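Local coordinates for staphylococcal enterotoxin-like toxin (Staphylococcus aureus, PDB 4DXF), which probably binds carbohydrate, as a staphylococcal superantigen-like protein built from an OB fold and a beta-grasp domain, at residues A109-K115 with D197-I203; G160-I164 with T175-H179. All coordinates share one frame; numbering follows the deposited sequence.

Interaction 1 of 2, residues A109-K115 with D197-I203; sequences AGVRITK and DNIEVNI
Gly110 O accepts the amide N of Ile199 at 2.9 Å, the first of five backbone hydrogen bonds that lace 109-115 to 197-203. Ile199 O then takes Arg112 N, Arg112 O takes Val201 N at 2.8 Å, and the ladder ends with Thr114 N on Val201 O and Ile203 N on Thr114 O. Arg112, Thr114, Ile199 and Val201 each bond two residues of the partner strand, as in regular parallel pairing; the axes differ by 17°. This is the central parallel pairing of the beta-grasp sheet, whose helix 138-153 crosses the face carrying Val111, Ile113, Ile199 and Val201.

Branched aliphatic side chains suit that face, packing against one another and against the helix, Ile113 and Val201 on Leu149 and Ile199 on Leu145. Val111 CG2 lies 4.0 Å from Ile199 CB, while its CG1, anti to the backbone N (chi1 178°), meets Val201 CG2. Ile113 and Val201 run side by side, with CG1 of Ile113 against CB of Val201 at 4.0 Å.

The polar Arg112, Thr114, Asn198, Glu200 and Asn202 occupy the other face, where Glu200 forms a salt bridge with Lys167. Asp197 and Asn198 form a classic beta bulge opposite Lys167; there Asp197 pairs with Lys169 in a salt bridge, and Asn198 ND2 reaches Asp197 OD2 at 2.9 Å, from above the carboxylate plane. One water links Gly110 N to Asp197 O; another joins Thr114 OG1 to Val201 O.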
loop_
_atom_site.group_PDB
_atom_site.type_symbol
_atom_site.label_atom_id
_atom_site.label_comp_id
_atom_site.label_asym_id
_atom_site.label_seq_id
_atom_site.Cartn_x
_atom_site.Cartn_y
_atom_site.Cartn_z
ATOM N N ALA A 109 14.474 7.247 -0.207
ATOM C CA ALA A 109 15.084 5.937 -0.016
ATOM C C ALA A 109 15.448 5.432 -1.450
ATOM O O ALA A 109 14.584 5.521 -2.341
ATOM C CB ALA A 109 14.076 5.003 0.667
ATOM N N GLY A 110 16.691 4.973 -1.669
ATOM C CA GLY A 110 17.096 4.467 -3.019
ATOM C C GLY A 110 16.408 3.142 -3.315
ATOM O O GLY A 110 16.198 2.347 -2.413
ATOM N N VAL A 111 16.045 2.933 -4.580
ATOM C CA VAL A 111 15.357 1.697 -5.029
ATOM C C VAL A 111 16.322 1.050 -6.013
ATOM O O VAL A 111 16.884 1.743 -6.868
ATOM C CB VAL A 111 14.087 2.001 -5.677
ATOM C CG1 VAL A 111 13.436 0.717 -6.181
ATOM C CG2 VAL A 111 13.145 2.727 -4.686
ATOM N N ARG A 112 16.561 -0.251 -5.857
ATOM C CA ARG A 112 17.479 -0.954 -6.783
ATOM C C ARG A 112 16.642 -2.094 -7.336
ATOM O O ARG A 112 16.115 -2.895 -6.532
ATOM C CB ARG A 112 18.654 -1.549 -5.981
ATOM C CG ARG A 112 19.532 -0.494 -5.200
ATOM C CD ARG A 112 20.351 -1.143 -4.061
ATOM N NE ARG A 112 21.351 -0.211 -3.521
ATOM C CZ ARG A 112 22.267 0.425 -4.273
ATOM N NH1 ARG A 112 22.295 0.246 -5.596
ATOM N NH2 ARG A 112 23.144 1.258 -3.714
ATOM N N ILE A 113 16.599 -2.207 -8.677
ATOM C CA ILE A 113 15.685 -3.120 -9.375
ATOM C C ILE A 113 16.491 -4.088 -10.203
ATOM O O ILE A 113 17.308 -3.633 -11.000
ATOM C CB ILE A 113 14.745 -2.374 -10.268
ATOM C CG1 ILE A 113 13.930 -1.430 -9.347
ATOM C CG2 ILE A 113 13.775 -3.384 -11.020
ATOM C CD1 ILE A 113 13.355 -0.184 -10.039
ATOM N N THR A 114 16.289 -5.383 -9.966
ATOM C CA THR A 114 16.981 -6.336 -10.813
ATOM C C THR A 114 15.862 -7.098 -11.496
ATOM O O THR A 114 14.944 -7.587 -10.805
ATOM C CB THR A 114 17.896 -7.325 -10.033
ATOM O OG1 THR A 114 18.887 -6.677 -9.209
ATOM C CG2 THR A 114 18.639 -8.294 -11.000
ATOM N N LYS A 115 15.937 -7.231 -12.838
ATOM C CA LYS A 115 14.901 -7.904 -13.549
ATOM C C LYS A 115 15.463 -8.971 -14.497
ATOM O O LYS A 115 16.426 -8.675 -15.151
ATOM C CB LYS A 115 14.166 -6.879 -14.361
ATOM C CG LYS A 115 13.093 -7.497 -15.341
ATOM C CD LYS A 115 12.118 -6.499 -15.923
ATOM C CE LYS A 115 12.739 -5.526 -16.893
ATOM N NZ LYS A 115 11.662 -4.884 -17.690
ATOM N N ASP A 197 15.490 2.625 4.933
ATOM C CA ASP A 197 16.804 2.894 4.440
ATOM C C ASP A 197 16.899 2.835 2.896
ATOM O O ASP A 197 17.233 3.839 2.236
ATOM C CB ASP A 197 17.772 1.916 5.082
ATOM C CG ASP A 197 19.187 2.314 4.839
ATOM O OD1 ASP A 197 19.527 3.522 5.012
ATOM O OD2 ASP A 197 19.934 1.435 4.423
ATOM N N ASN A 198 16.585 1.659 2.350
ATOM C CA ASN A 198 16.613 1.392 0.889
ATOM C C ASN A 198 15.628 0.255 0.567
ATOM O O ASN A 198 15.140 -0.496 1.454
ATOM C CB ASN A 198 18.032 1.110 0.329
ATOM C CG ASN A 198 18.629 -0.177 0.855
ATOM O OD1 ASN A 198 18.506 -1.255 0.252
ATOM N ND2 ASN A 198 19.239 -0.087 2.014
ATOM N N ILE A 199 15.367 0.125 -0.729
ATOM C CA ILE A 199 14.329 -0.765 -1.184
ATOM C C ILE A 199 15.018 -1.606 -2.274
ATOM O O ILE A 199 15.696 -1.018 -3.124
ATOM C CB ILE A 199 13.166 0.036 -1.743
ATOM C CG1 ILE A 199 12.534 0.867 -0.632
ATOM C CG2 ILE A 199 12.109 -0.912 -2.362
ATOM C CD1 ILE A 199 11.477 1.745 -1.097
ATOM N N GLU A 200 14.848 -2.917 -2.195
ATOM C CA GLU A 200 15.432 -3.886 -3.166
ATOM C C GLU A 200 14.319 -4.632 -3.909
ATOM O O GLU A 200 13.384 -5.166 -3.302
ATOM C CB GLU A 200 16.426 -4.825 -2.463
ATOM C CG GLU A 200 17.852 -4.209 -2.131
ATOM C CD GLU A 200 18.618 -4.963 -0.994
ATOM O OE1 GLU A 200 18.126 -6.015 -0.475
ATOM O OE2 GLU A 200 19.723 -4.490 -0.612
ATOM N N VAL A 201 14.357 -4.640 -5.247
ATOM C CA VAL A 201 13.219 -5.214 -5.985
ATOM C C VAL A 201 13.868 -6.278 -6.891
ATOM O O VAL A 201 14.891 -5.971 -7.507
ATOM C CB VAL A 201 12.517 -4.169 -6.863
ATOM C CG1 VAL A 201 11.426 -4.791 -7.728
ATOM C CG2 VAL A 201 11.814 -3.102 -5.964
ATOM N N ASN A 202 13.297 -7.482 -6.916
ATOM C CA ASN A 202 13.844 -8.505 -7.796
ATOM C C ASN A 202 12.697 -9.090 -8.594
ATOM O O ASN A 202 11.670 -9.487 -8.040
ATOM C CB ASN A 202 14.660 -9.527 -7.002
ATOM C CG ASN A 202 15.424 -10.452 -7.915
ATOM O OD1 ASN A 202 16.244 -10.011 -8.716
ATOM N ND2 ASN A 202 15.086 -11.704 -7.873
ATOM N N ILE A 203 12.794 -9.096 -9.930
ATOM C CA ILE A 203 11.583 -9.451 -10.700
ATOM C C ILE A 203 12.020 -10.558 -11.627
ATOM O O ILE A 203 13.094 -10.432 -12.209
ATOM C CB ILE A 203 11.117 -8.249 -11.529
ATOM C CG1 ILE A 203 10.510 -7.142 -10.639
ATOM C CG2 ILE A 203 10.049 -8.587 -12.591
ATOM C CD1 ILE A 203 10.379 -5.909 -11.514
HETATM O O HOH W 1 18.741 4.985 0.047
HETATM O O HOH W 2 17.733 -5.543 -6.925
#

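Interaction 2 of 2, residues G160-I164 with T175-H179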
loop_
_atom_site.group_PDB
_atom_site.type_symbol
_atom_site.label_atom_id
_atom_site.label_comp_id
_atom_site.label_asym_id
_atom_site.label_seq_id
_atom_site.Cartn_x
_atom_site.Cartn_y
_atom_site.Cartn_z
ATOM N N GLY A 160 6.185 -11.530 -14.001
ATOM C CA GLY A 160 5.271 -11.102 -12.893
ATOM C C GLY A 160 5.466 -11.797 -11.561
ATOM O O GLY A 160 4.499 -12.004 -10.857
ATOM N N SER A 161 6.712 -12.135 -11.225
ATOM C CA SER A 161 7.061 -12.794 -9.994
ATOM C C SER A 161 8.292 -12.106 -9.408
ATOM O O SER A 161 8.914 -11.271 -10.100
ATOM C CB SER A 161 7.312 -14.300 -10.256
ATOM O OG SER A 161 7.742 -14.904 -9.048
ATOM N N GLY A 162 8.605 -12.412 -8.144
ATOM C CA GLY A 162 9.804 -11.921 -7.447
ATOM C C GLY A 162 9.308 -11.186 -6.196
ATOM O O GLY A 162 8.286 -11.567 -5.622
ATOM N N LYS A 163 10.037 -10.174 -5.808
ATOM C CA LYS A 163 9.719 -9.527 -4.486
ATOM C C LYS A 163 10.197 -8.097 -4.383
ATOM O O LYS A 163 11.185 -7.694 -5.002
ATOM C CB LYS A 163 10.299 -10.350 -3.352
ATOM C CG LYS A 163 11.799 -10.388 -3.330
ATOM C CD LYS A 163 12.311 -11.461 -2.326
ATOM C CE LYS A 163 13.842 -11.408 -2.170
ATOM N NZ LYS A 163 14.618 -11.340 -3.446
ATOM N N ILE A 164 9.457 -7.327 -3.552
ATOM C CA ILE A 164 9.992 -6.072 -3.092
ATOM C C ILE A 164 10.398 -6.213 -1.583
ATOM O O ILE A 164 9.645 -6.840 -0.785
ATOM C CB ILE A 164 8.897 -5.042 -3.165
ATOM C CG1 ILE A 164 8.489 -4.685 -4.608
ATOM C CG2 ILE A 164 9.341 -3.786 -2.345
ATOM C CD1 ILE A 164 7.030 -4.268 -4.577
ATOM N N THR A 175 8.757 -7.631 3.375
ATOM C CA THR A 175 8.795 -8.263 2.028
ATOM C C THR A 175 7.426 -8.420 1.411
ATOM O O THR A 175 6.458 -8.914 2.052
ATOM C CB THR A 175 9.569 -9.653 2.100
ATOM O OG1 THR A 175 10.888 -9.389 2.575
ATOM C CG2 THR A 175 9.618 -10.296 0.708
ATOM N N PHE A 176 7.322 -8.105 0.112
ATOM C CA PHE A 176 6.083 -8.255 -0.629
ATOM C C PHE A 176 6.364 -9.161 -1.843
ATOM O O PHE A 176 7.117 -8.777 -2.708
ATOM C CB PHE A 176 5.592 -6.930 -1.200
ATOM C CG PHE A 176 5.554 -5.791 -0.198
ATOM C CD1 PHE A 176 5.054 -5.992 1.068
ATOM C CD2 PHE A 176 5.986 -4.511 -0.591
ATOM C CE1 PHE A 176 5.005 -4.892 1.991
ATOM C CE2 PHE A 176 5.968 -3.431 0.291
ATOM C CZ PHE A 176 5.496 -3.597 1.587
ATOM N N GLU A 177 5.829 -10.375 -1.835
ATOM C CA GLU A 177 5.950 -11.302 -3.011
ATOM C C GLU A 177 5.079 -10.819 -4.113
ATOM O O GLU A 177 3.910 -10.529 -3.934
ATOM C CB GLU A 177 5.533 -12.754 -2.568
ATOM C CG GLU A 177 6.414 -13.268 -1.455
ATOM C CD GLU A 177 7.871 -13.625 -1.897
ATOM O OE1 GLU A 177 8.160 -13.826 -3.103
ATOM O OE2 GLU A 177 8.761 -13.717 -1.038
ATOM N N LEU A 178 5.679 -10.625 -5.292
ATOM C CA LEU A 178 4.979 -10.049 -6.429
ATOM C C LEU A 178 4.012 -11.004 -7.153
ATOM O O LEU A 178 3.210 -10.557 -7.893
ATOM C CB LEU A 178 6.024 -9.458 -7.423
ATOM C CG LEU A 178 6.962 -8.408 -6.801
ATOM C CD1 LEU A 178 7.975 -8.120 -7.868
ATOM C CD2 LEU A 178 6.064 -7.223 -6.550
ATOM N N HIS A 179 4.063 -12.316 -6.911
ATOM C CA HIS A 179 3.122 -13.198 -7.636
ATOM C C HIS A 179 1.705 -13.183 -7.064
ATOM O O HIS A 179 0.796 -13.834 -7.619
ATOM C CB HIS A 179 3.650 -14.671 -7.624
ATOM C CG HIS A 179 3.645 -15.308 -6.272
ATOM N ND1 HIS A 179 4.727 -15.255 -5.423
ATOM C CD2 HIS A 179 2.677 -16.004 -5.615
ATOM C CE1 HIS A 179 4.423 -15.876 -4.298
ATOM N NE2 HIS A 179 3.193 -16.354 -4.400
HETATM O O HOH W 3 6.766 -13.879 -6.214
#
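The Phe176 ring meets Ile164 obliquely: its CD2 is 3.9 Å from Ile164 CG2. In plane at the edge of the His179 imidazole, a water sits 2.6 Å from His179 ND1. The same water accepts Gly162 N and His179 N, weakly reaches Glu177 OE1, and bridges the segments where regular pairing ends.

Leu178 turns inward beside Ile164, their side chains crossing at about a right angle with Leu178 CD2 3.7 Å from Ile164 CD1. With CG beside its backbone N and anti to the carbonyl carbon, Leu178 also brings CD1 near Lys163 N. Large apolar groups suit this side, where helix 138-153 packs through Leu145 and Arg146. The segments belong to the beta hairpin of 162-168 and 173-177, at one margin of the beta-grasp sheet. Ile164 and Phe176, a hydrogen-bonded pair, exchange two bonds, Phe176 N reaching Ile164 O at 2.8 Å in the carbonyl plane. Lys163 and Glu177, a non-hydrogen-bonded pair, put their long charged side chains on the opposite face.

Past the strand end, Leu178 N gives Gly162 O a nearly straight bond (173°), though from above the carbonyl plane. Gly162 has backbone angles (123°/-148°) that glycine, lacking a side chain, adopts readily.

Overall arrangement
Both contacts belong to one five-stranded sheet, and strands 196-203 and 162-168 join them as neighbours: Asn202 O and Lys163 N lie 2.8 Å apart, a probable hydrogen bond. Interaction 1 is a regular parallel pairing within the sheet, between strands far apart in sequence; interaction 2 is a short antiparallel hairpin pairing that reaches the sheet's outermost strand and passes into loop. Each is partly buried, with an apolar side under helix 138-153 and a polar side away from it. These apolar sides merge, Val201 packing on Ile164 and Ile203 on Leu178. Waters bridge both contacts, at backbone and Thr114 in interaction 1, and where the strand pairing ends in interaction 2.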